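Local coordinates for tyrosine--tRNA ligase, mitochondrial (Emericella nidulans, PDB 5IHX), which probably joins L-tyrosine to its cognate mitochondrial tRNA at the expense of ATP, as a class I aminoacyl-tRNA synthetase, at residues D208-F212 / A213-Y217; I246-G249 / V250-K254; L178-V181 / L182-G186; P77-H80 / V81-L85. All coordinates share one frame; numbering follows the deposited sequence.

Interaction 1. Residues D208-F212 / A213-Y217; sequences DGMSF and AEFTY. With TYR (tyrosine), chain C.
Ser211 and Glu214 form a capping box at the start of helix 212-229, each side chain serving the other's backbone. Ser211 OG accepts from Glu214 N at 3.1 Å, while Ser211 N gives an almost straight bond (177°) to Glu214 OE1 at 3.0 Å, on the lone pair turned away from OE2. Serine suits the N-cap because its short hydroxyl can accept from a first-turn N-H, and chi1 of 78° puts OG where it meets Glu214 N; glutamate is long enough to reach back, and Arg203 holds its OE2 in a salt bridge. Packing is tight on the buried side. The extended chain of Met210 lays CE 3.5 Å from Phe215 N and at the edge of the Phe215 ring, and Thr216 OG1 bonds Phe212 O at 2.7 Å from above the carbonyl plane. Phe212 and Thr216 pack on Thr216 and Phe212 of the second subunit. The approach is loose: Asp208 and Gly209 are partly exposed and poorly ordered, and positive phi is easy for Gly209, lacking CB. Further along the helix Tyr217, bonded to Asp73, takes a hydrogen bond in its ring plane from the bound tyrosine, whose N lies 2.8 Å from Tyr217 OH.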
loop_
_atom_site.group_PDB
_atom_site.type_symbol
_atom_site.label_atom_id
_atom_site.label_comp_id
_atom_site.label_asym_id
_atom_site.label_seq_id
_atom_site.Cartn_x
_atom_site.Cartn_y
_atom_site.Cartn_z
ATOM N N ASP A 208 10.259 -18.027 8.522
ATOM C CA ASP A 208 10.826 -16.746 8.930
ATOM C C ASP A 208 9.749 -15.662 8.983
ATOM O O ASP A 208 9.941 -14.610 9.592
ATOM C CB ASP A 208 11.942 -16.333 7.972
ATOM N N GLY A 209 8.616 -15.931 8.342
ATOM C CA GLY A 209 7.509 -14.994 8.287
ATOM C C GLY A 209 7.749 -13.905 7.261
ATOM O O GLY A 209 8.797 -13.877 6.615
ATOM N N MET A 210 6.791 -12.990 7.130
ATOM C CA MET A 210 6.904 -11.898 6.168
ATOM C C MET A 210 5.778 -10.884 6.359
ATOM O O MET A 210 4.621 -11.257 6.567
ATOM C CB MET A 210 6.879 -12.451 4.740
ATOM C CG MET A 210 7.079 -11.412 3.657
ATOM S SD MET A 210 7.063 -12.147 2.011
ATOM C CE MET A 210 7.653 -10.775 1.034
ATOM N N SER A 211 6.121 -9.603 6.274
ATOM C CA SER A 211 5.151 -8.527 6.463
ATOM C C SER A 211 4.446 -8.146 5.162
ATOM O O SER A 211 4.883 -8.516 4.071
ATOM C CB SER A 211 5.832 -7.293 7.053
ATOM O OG SER A 211 6.556 -6.590 6.058
ATOM N N PHE A 212 3.354 -7.400 5.291
ATOM C CA PHE A 212 2.610 -6.914 4.135
ATOM C C PHE A 212 3.449 -5.912 3.355
ATOM O O PHE A 212 3.448 -5.910 2.124
ATOM C CB PHE A 212 1.290 -6.273 4.571
ATOM C CG PHE A 212 0.412 -5.855 3.427
ATOM C CD1 PHE A 212 -0.531 -6.725 2.904
ATOM C CD2 PHE A 212 0.531 -4.592 2.871
ATOM C CE1 PHE A 212 -1.340 -6.341 1.849
ATOM C CE2 PHE A 212 -0.274 -4.203 1.815
ATOM C CZ PHE A 212 -1.211 -5.079 1.305
ATOM N N ALA A 213 4.163 -5.059 4.083
ATOM C CA ALA A 213 5.064 -4.084 3.474
ATOM C C ALA A 213 6.092 -4.761 2.569
ATOM O O ALA A 213 6.297 -4.339 1.429
ATOM C CB ALA A 213 5.761 -3.272 4.550
ATOM N N GLU A 214 6.732 -5.809 3.077
ATOM C CA GLU A 214 7.722 -6.554 2.300
ATOM C C GLU A 214 7.088 -7.186 1.070
ATOM O O GLU A 214 7.668 -7.178 -0.016
ATOM C CB GLU A 214 8.381 -7.639 3.155
ATOM C CG GLU A 214 9.288 -7.111 4.255
ATOM C CD GLU A 214 9.849 -8.224 5.122
ATOM O OE1 GLU A 214 9.051 -8.929 5.776
ATOM O OE2 GLU A 214 11.086 -8.397 5.145
ATOM N N PHE A 215 5.894 -7.739 1.256
ATOM C CA PHE A 215 5.147 -8.375 0.177
ATOM C C PHE A 215 4.840 -7.372 -0.936
ATOM O O PHE A 215 4.703 -7.746 -2.100
ATOM C CB PHE A 215 3.858 -8.986 0.737
ATOM C CG PHE A 215 3.123 -9.867 -0.232
ATOM C CD1 PHE A 215 3.692 -11.043 -0.689
ATOM C CD2 PHE A 215 1.846 -9.536 -0.657
ATOM C CE1 PHE A 215 3.013 -11.863 -1.571
ATOM C CE2 PHE A 215 1.159 -10.353 -1.537
ATOM C CZ PHE A 215 1.743 -11.519 -1.994
ATOM N N THR A 216 4.749 -6.098 -0.566
ATOM C CA THR A 216 4.409 -5.032 -1.504
ATOM C C THR A 216 5.630 -4.491 -2.253
ATOM O O THR A 216 5.488 -3.835 -3.283
ATOM C CB THR A 216 3.718 -3.859 -0.765
ATOM O OG1 THR A 216 2.637 -4.355 0.031
ATOM C CG2 THR A 216 3.184 -2.814 -1.741
ATOM N N TYR A 217 6.825 -4.779 -1.742
ATOM C CA TYR A 217 8.053 -4.180 -2.272
ATOM C C TYR A 217 8.189 -4.329 -3.796
ATOM O O TYR A 217 8.526 -3.361 -4.477
ATOM C CB TYR A 217 9.285 -4.772 -1.574
ATOM C CG TYR A 217 10.578 -4.077 -1.949
ATOM C CD1 TYR A 217 11.101 -3.078 -1.138
ATOM C CD2 TYR A 217 11.269 -4.408 -3.109
ATOM C CE1 TYR A 217 12.273 -2.432 -1.466
ATOM C CE2 TYR A 217 12.445 -3.765 -3.445
ATOM C CZ TYR A 217 12.943 -2.777 -2.620
ATOM O OH TYR A 217 14.113 -2.130 -2.945
HETATM N N TYR C . 15.644 -3.340 -4.915
HETATM C CA TYR C . 17.041 -3.031 -5.337
HETATM C C TYR C . 18.047 -3.582 -4.333
HETATM O O TYR C . 19.189 -3.892 -4.678
HETATM C CB TYR C . 17.231 -1.522 -5.495
HETATM C CG TYR C . 16.161 -0.867 -6.333
HETATM C CD1 TYR C . 16.043 -1.152 -7.688
HETATM C CD2 TYR C . 15.266 0.035 -5.773
HETATM C CE1 TYR C . 15.069 -0.557 -8.459
HETATM C CE2 TYR C . 14.288 0.635 -6.535
HETATM C CZ TYR C . 14.194 0.336 -7.879
HETATM O OH TYR C . 13.220 0.929 -8.644
HETATM O OXT TYR C . 17.739 -3.725 -3.150
#

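Interaction 2. Residues I246-G249 / V250-K254; sequences ILFG and VGAVK
The ring of Phe248, the one flat side chain here, meets Ala252 one turn further along helix 243-259, the crossover helix of a beta-alpha-beta unit between strands 235-238 and 277-280. Ala252 CB comes obliquely to the ring, 4.0 Å from CE2. With CG anti to the backbone N (chi1 -179°), the ring extends from the helix toward Ile189 and Leu219, the latter on helix 212-229; a methyl at Ala252 fills its place without holding off that helix, where it touches Ala222.

Beneath the side chains run the i to i+4 backbone bonds of an alpha-helix. Val253 N donates to Gly249 O at 2.8 Å and Ala252 N to Phe248 O at 2.9 Å, the latter lying in the carbonyl plane. Val250 N bonds Ile246 O at 2.9 Å, whereas Gly251 N to Leu247 O, at 3.4 Å, is weak though nearly straight.

Branched side chains suit the buried positions: Ile246 reaches Val51 of strand 50-51, and Val253 packs on Phe229 and Pro276. Val250 and Leu247 lie at the margin yet still touch Val51, and Val250 also meets Trp225. Each valine brings one methyl close to a carbonyl oxygen of the preceding turn: Val250 CG2 lies 3.3 Å from Ile246 O, and Val253 CG2 lies 3.2 Å from Gly249 O.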
loop_
_atom_site.group_PDB
_atom_site.type_symbol
_atom_site.label_atom_id
_atom_site.label_comp_id
_atom_site.label_asym_id
_atom_site.label_seq_id
_atom_site.Cartn_x
_atom_site.Cartn_y
_atom_site.Cartn_z
ATOM N N ILE A 246 12.933 -7.663 -11.340
ATOM C CA ILE A 246 12.928 -7.103 -12.684
ATOM C C ILE A 246 11.909 -7.844 -13.551
ATOM O O ILE A 246 11.210 -7.225 -14.351
ATOM C CB ILE A 246 14.331 -7.164 -13.327
ATOM C CG1 ILE A 246 15.296 -6.274 -12.542
ATOM C CG2 ILE A 246 14.279 -6.712 -14.789
ATOM C CD1 ILE A 246 16.743 -6.355 -12.994
ATOM N N LEU A 247 11.820 -9.161 -13.383
ATOM C CA LEU A 247 10.835 -9.962 -14.108
ATOM C C LEU A 247 9.425 -9.487 -13.769
ATOM O O LEU A 247 8.605 -9.254 -14.659
ATOM C CB LEU A 247 10.990 -11.450 -13.779
ATOM C CG LEU A 247 9.958 -12.398 -14.402
ATOM C CD1 LEU A 247 10.028 -12.397 -15.924
ATOM C CD2 LEU A 247 10.156 -13.806 -13.866
ATOM N N PHE A 248 9.148 -9.357 -12.478
ATOM C CA PHE A 248 7.866 -8.838 -12.024
ATOM C C PHE A 248 7.628 -7.453 -12.613
ATOM O O PHE A 248 6.516 -7.119 -13.018
ATOM C CB PHE A 248 7.820 -8.777 -10.496
ATOM C CG PHE A 248 6.511 -8.281 -9.951
ATOM C CD1 PHE A 248 5.518 -9.174 -9.589
ATOM C CD2 PHE A 248 6.272 -6.924 -9.806
ATOM C CE1 PHE A 248 4.309 -8.724 -9.089
ATOM C CE2 PHE A 248 5.066 -6.468 -9.308
ATOM C CZ PHE A 248 4.084 -7.369 -8.949
ATOM N N GLY A 249 8.690 -6.653 -12.657
ATOM C CA GLY A 249 8.607 -5.294 -13.157
ATOM C C GLY A 249 8.218 -5.213 -14.620
ATOM O O GLY A 249 7.425 -4.357 -15.004
ATOM N N VAL A 250 8.776 -6.100 -15.439
ATOM C CA VAL A 250 8.458 -6.123 -16.863
ATOM C C VAL A 250 6.955 -6.306 -17.060
ATOM O O VAL A 250 6.321 -5.553 -17.798
ATOM C CB VAL A 250 9.229 -7.244 -17.602
ATOM C CG1 VAL A 250 8.702 -7.425 -19.028
ATOM C CG2 VAL A 250 10.714 -6.943 -17.625
ATOM N N GLY A 251 6.394 -7.307 -16.392
ATOM C CA GLY A 251 4.968 -7.571 -16.466
ATOM C C GLY A 251 4.148 -6.413 -15.931
ATOM O O GLY A 251 3.165 -5.993 -16.545
ATOM N N ALA A 252 4.558 -5.897 -14.777
ATOM C CA ALA A 252 3.841 -4.817 -14.110
ATOM C C ALA A 252 3.792 -3.551 -14.961
ATOM O O ALA A 252 2.766 -2.878 -15.017
ATOM C CB ALA A 252 4.482 -4.520 -12.767
ATOM N N VAL A 253 4.899 -3.228 -15.621
ATOM C CA VAL A 253 4.968 -2.016 -16.432
ATOM C C VAL A 253 4.070 -2.128 -17.666
ATOM O O VAL A 253 3.384 -1.169 -18.023
ATOM C CB VAL A 253 6.422 -1.705 -16.855
ATOM C CG1 VAL A 253 6.464 -0.617 -17.926
ATOM C CG2 VAL A 253 7.237 -1.266 -15.649
ATOM N N LYS A 254 4.085 -3.288 -18.318
ATOM C CA LYS A 254 3.183 -3.551 -19.438
ATOM C C LYS A 254 1.743 -3.288 -19.023
ATOM O O LYS A 254 0.998 -2.584 -19.706
ATOM C CB LYS A 254 3.307 -4.994 -19.924
ATOM C CG LYS A 254 4.637 -5.366 -20.546
ATOM C CD LYS A 254 4.827 -6.874 -20.477
ATOM C CE LYS A 254 6.062 -7.332 -21.221
ATOM N NZ LYS A 254 5.817 -7.416 -22.679
#

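Interaction 3. Residues L178-V181 / L182-G186; sequences LLEV and LRDLG
Apolar packing joins Leu178 to Leu182, one turn apart on helix 178-186. Leu178 CD1 presses to 3.5 Å from Leu182 CG, tighter than usual for two carbons. Chi1 of -64° places Leu182 CG beside its own N, back toward Leu178, whose chi1 of 165° sends its chain forward. These branched side chains suit a buried side where Trp173 and Met220 of the second subunit cover them. Leu185 instead turns to Leu219 and Ala252 of its own chain.

Charged groups occupy another side. Arg183 NH1 forms a salt bridge with Asp184 OD1, modelled at a doubtfully short 2.5 Å, and NH2 lies 3.6 Å from Glu180 CG. The Glu180 carboxylate is nearly parallel to the guanidinium plane (11° apart), yet their charged atoms do not meet. Glu180 OE2 stands 4.4 Å from Asp184 OD2, a repulsion that the arginine probably eases.

In the backbone, regular i to i+4 bonds run as far as Leu185 N to Val181 O, 2.9 Å, but Val181 O also accepts from Gly186 N at 2.8 Å, five residues on. Gly186, having no side chain, lets the backbone close tightly against Leu182 CA. This doubly gripped carbonyl marks a pi-type turn ending an alpha-helix at the dimer interface.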
loop_
_atom_site.group_PDB
_atom_site.type_symbol
_atom_site.label_atom_id
_atom_site.label_comp_id
_atom_site.label_asym_id
_atom_site.label_seq_id
_atom_site.Cartn_x
_atom_site.Cartn_y
_atom_site.Cartn_z
ATOM N N LEU A 178 -2.024 5.476 -2.056
ATOM C CA LEU A 178 -2.245 4.037 -2.124
ATOM C C LEU A 178 -3.310 3.702 -3.164
ATOM O O LEU A 178 -3.172 2.742 -3.920
ATOM C CB LEU A 178 -2.658 3.493 -0.751
ATOM C CG LEU A 178 -3.264 2.085 -0.688
ATOM C CD1 LEU A 178 -2.372 1.053 -1.350
ATOM C CD2 LEU A 178 -3.516 1.693 0.756
ATOM N N LEU A 179 -4.359 4.513 -3.214
ATOM C CA LEU A 179 -5.481 4.239 -4.103
ATOM C C LEU A 179 -5.034 4.267 -5.567
ATOM O O LEU A 179 -5.522 3.488 -6.385
ATOM C CB LEU A 179 -6.609 5.247 -3.865
ATOM C CG LEU A 179 -8.014 4.854 -4.331
ATOM C CD1 LEU A 179 -8.465 3.534 -3.713
ATOM C CD2 LEU A 179 -9.011 5.955 -4.006
ATOM N N GLU A 180 -4.097 5.154 -5.890
ATOM C CA GLU A 180 -3.583 5.250 -7.254
ATOM C C GLU A 180 -2.843 3.978 -7.669
ATOM O O GLU A 180 -3.007 3.497 -8.791
ATOM C CB GLU A 180 -2.653 6.460 -7.399
ATOM C CG GLU A 180 -2.116 6.652 -8.815
ATOM C CD GLU A 180 -1.183 7.842 -8.945
ATOM O OE1 GLU A 180 -0.978 8.560 -7.944
ATOM O OE2 GLU A 180 -0.651 8.062 -10.052
ATOM N N VAL A 181 -2.030 3.434 -6.770
ATOM C CA VAL A 181 -1.272 2.223 -7.078
ATOM C C VAL A 181 -2.208 1.023 -7.205
ATOM O O VAL A 181 -2.020 0.165 -8.069
ATOM C CB VAL A 181 -0.192 1.941 -6.012
ATOM C CG1 VAL A 181 0.489 0.600 -6.267
ATOM C CG2 VAL A 181 0.839 3.062 -5.988
ATOM N N LEU A 182 -3.209 0.957 -6.333
ATOM C CA LEU A 182 -4.183 -0.127 -6.384
ATOM C C LEU A 182 -5.010 -0.062 -7.665
ATOM O O LEU A 182 -5.313 -1.090 -8.267
ATOM C CB LEU A 182 -5.105 -0.088 -5.162
ATOM C CG LEU A 182 -4.454 -0.318 -3.794
ATOM C CD1 LEU A 182 -5.516 -0.400 -2.705
ATOM C CD2 LEU A 182 -3.587 -1.568 -3.787
ATOM N N ARG A 183 -5.373 1.148 -8.078
ATOM C CA ARG A 183 -6.200 1.331 -9.264
ATOM C C ARG A 183 -5.448 0.964 -10.543
ATOM O O ARG A 183 -5.972 0.250 -11.398
ATOM C CB ARG A 183 -6.692 2.780 -9.359
ATOM C CG ARG A 183 -7.177 3.174 -10.751
ATOM C CD ARG A 183 -7.866 4.525 -10.757
ATOM N NE ARG A 183 -6.972 5.594 -10.319
ATOM C CZ ARG A 183 -6.011 6.121 -11.073
ATOM N NH1 ARG A 183 -5.807 5.673 -12.306
ATOM N NH2 ARG A 183 -5.246 7.090 -10.595
ATOM N N ASP A 184 -4.217 1.454 -10.667
ATOM C CA ASP A 184 -3.465 1.339 -11.917
ATOM C C ASP A 184 -2.584 0.092 -11.993
ATOM O O ASP A 184 -2.154 -0.292 -13.081
ATOM C CB ASP A 184 -2.592 2.583 -12.114
ATOM C CG ASP A 184 -3.405 3.824 -12.450
ATOM O OD1 ASP A 184 -4.526 3.685 -12.986
ATOM O OD2 ASP A 184 -2.917 4.942 -12.178
ATOM N N LEU A 185 -2.317 -0.534 -10.850
ATOM C CA LEU A 185 -1.453 -1.714 -10.812
ATOM C C LEU A 185 -2.029 -2.835 -9.954
ATOM O O LEU A 185 -2.194 -3.957 -10.428
ATOM C CB LEU A 185 -0.058 -1.334 -10.300
ATOM C CG LEU A 185 0.918 -2.491 -10.067
ATOM C CD1 LEU A 185 1.111 -3.316 -11.331
ATOM C CD2 LEU A 185 2.254 -1.964 -9.566
ATOM N N GLY A 186 -2.339 -2.530 -8.698
ATOM C CA GLY A 186 -2.773 -3.541 -7.748
ATOM C C GLY A 186 -3.989 -4.339 -8.185
ATOM O O GLY A 186 -4.109 -5.525 -7.874
#

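Interaction 4. Residues P77-H80 / V81-L85; sequences PSMH and VGHML
Two histidines three residues apart meet ring to ring: the edge of His83 points at the face of His80, in an offset edge-to-face pair with centroids 4.3 Å apart and planes at 64°. His83 ND1 stands over the His80 face toward its rim, and His83 CE1 comes within 3.1 Å of His80 NE2. The same ND1 accepts a straight but weak bond from His80 N at 3.3 Å, which helps fix the rotation of the His83 ring. On the His80 side, chi1 of 51° swings CG between the backbone N and the carbonyl carbon, folding the ring back over the chain toward Gly82. Gly82 has no side chain, which lets the His80 ring lie close alongside it.

Residues 80-83, His-Val-Gly-His, are the HIGH-type signature of class I synthetases, here at the start of helix 84-95 after strand 68-72 of the Rossmann-type catalytic domain, which this C-terminally truncated chain retains. In this family the motif takes part in binding ATP; the His83 side chain lies about 6 Å from the bound tyrosine. Val81, the apolar residue of the signature, turns to Ile300, Leu312 and Phe331.

Met79 covers one face of the His83 ring with CG, and its flexible chain then leads off to Met136 and Leu140. The turn is closed by His83 N, which donates to His80 O at 2.9 Å from above the carbonyl plane.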
loop_
_atom_site.group_PDB
_atom_site.type_symbol
_atom_site.label_atom_id
_atom_site.label_comp_id
_atom_site.label_asym_id
_atom_site.label_seq_id
_atom_site.Cartn_x
_atom_site.Cartn_y
_atom_site.Cartn_z
ATOM N N PRO A 77 25.910 4.546 4.694
ATOM C CA PRO A 77 26.282 5.884 4.216
ATOM C C PRO A 77 27.086 5.839 2.917
ATOM O O PRO A 77 27.304 6.872 2.283
ATOM C CB PRO A 77 27.127 6.442 5.364
ATOM C CG PRO A 77 27.656 5.249 6.063
ATOM C CD PRO A 77 26.605 4.192 5.944
ATOM N N SER A 78 27.511 4.642 2.530
ATOM C CA SER A 78 28.355 4.460 1.359
ATOM C C SER A 78 28.008 3.181 0.614
ATOM O O SER A 78 27.542 2.206 1.206
ATOM C CB SER A 78 29.830 4.432 1.764
ATOM O OG SER A 78 30.642 4.010 0.681
ATOM N N MET A 79 28.235 3.200 -0.693
ATOM C CA MET A 79 28.235 1.982 -1.486
ATOM C C MET A 79 29.577 1.283 -1.330
ATOM O O MET A 79 30.547 1.882 -0.857
ATOM C CB MET A 79 27.973 2.303 -2.955
ATOM C CG MET A 79 26.573 2.829 -3.230
ATOM S SD MET A 79 26.245 3.016 -4.987
ATOM C CE MET A 79 27.406 4.320 -5.394
ATOM N N HIS A 80 29.624 0.018 -1.734
ATOM C CA HIS A 80 30.865 -0.744 -1.746
ATOM C C HIS A 80 31.016 -1.415 -3.103
ATOM O O HIS A 80 30.146 -1.292 -3.962
ATOM C CB HIS A 80 30.888 -1.780 -0.616
ATOM C CG HIS A 80 29.677 -2.653 -0.571
ATOM N ND1 HIS A 80 29.635 -3.900 -1.157
ATOM C CD2 HIS A 80 28.465 -2.465 0.002
ATOM C CE1 HIS A 80 28.445 -4.438 -0.954
ATOM N NE2 HIS A 80 27.717 -3.587 -0.254
ATOM N N VAL A 81 32.124 -2.121 -3.291
ATOM C CA VAL A 81 32.462 -2.696 -4.587
ATOM C C VAL A 81 31.364 -3.638 -5.084
ATOM O O VAL A 81 31.183 -3.803 -6.289
ATOM C CB VAL A 81 33.817 -3.431 -4.519
ATOM C CG1 VAL A 81 34.090 -4.217 -5.800
ATOM C CG2 VAL A 81 34.936 -2.436 -4.266
ATOM N N GLY A 82 30.632 -4.247 -4.155
ATOM C CA GLY A 82 29.556 -5.158 -4.507
ATOM C C GLY A 82 28.388 -4.515 -5.244
ATOM O O GLY A 82 27.560 -5.220 -5.818
ATOM N N HIS A 83 28.323 -3.186 -5.242
ATOM C CA HIS A 83 27.259 -2.457 -5.939
ATOM C C HIS A 83 27.634 -2.041 -7.356
ATOM O O HIS A 83 26.785 -1.568 -8.109
ATOM C CB HIS A 83 26.875 -1.176 -5.183
ATOM C CG HIS A 83 26.141 -1.403 -3.898
ATOM N ND1 HIS A 83 26.749 -1.317 -2.664
ATOM C CD2 HIS A 83 24.835 -1.665 -3.657
ATOM C CE1 HIS A 83 25.853 -1.540 -1.719
ATOM N NE2 HIS A 83 24.684 -1.754 -2.295
ATOM N N MET A 84 28.899 -2.204 -7.719
ATOM C CA MET A 84 29.434 -1.481 -8.866
ATOM C C MET A 84 29.013 -1.951 -10.258
ATOM O O MET A 84 28.873 -1.121 -11.156
ATOM C CB MET A 84 30.963 -1.494 -8.803
ATOM C CG MET A 84 31.557 -0.410 -7.917
ATOM S SD MET A 84 30.940 1.247 -8.294
ATOM C CE MET A 84 31.516 1.450 -9.978
ATOM N N LEU A 85 28.814 -3.251 -10.456
ATOM C CA LEU A 85 28.658 -3.761 -11.819
ATOM C C LEU A 85 27.443 -3.170 -12.543
ATOM O O LEU A 85 27.551 -2.795 -13.710
ATOM C CB LEU A 85 28.589 -5.292 -11.831
ATOM C CG LEU A 85 29.865 -6.027 -11.392
ATOM C CD1 LEU A 85 29.753 -7.517 -11.683
ATOM C CD2 LEU A 85 31.125 -5.446 -12.030
#

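How the interactions relate
Interactions 1 and 3 are buried and both reach the second subunit, whereas interactions 2 and 4 are partly buried and lie wholly within one chain. Helix 212-229 links three of them: it begins in interaction 1, and its later residues touch both 246-254 and 178-186. Those two meet directly, Ala252 CB lying 3.9 Å from Leu185 CD1. Interaction 4 stands apart, its centre about 25 Å from those of interactions 1 and 2 and 33 Å from that of interaction 3. Chemistry follows place: side chains cap a helix start at 208-217, small and branched residues pack mid-helix at 246-254, charges and leucines divide helix 178-186, and paired imidazoles mark the catalytic signature.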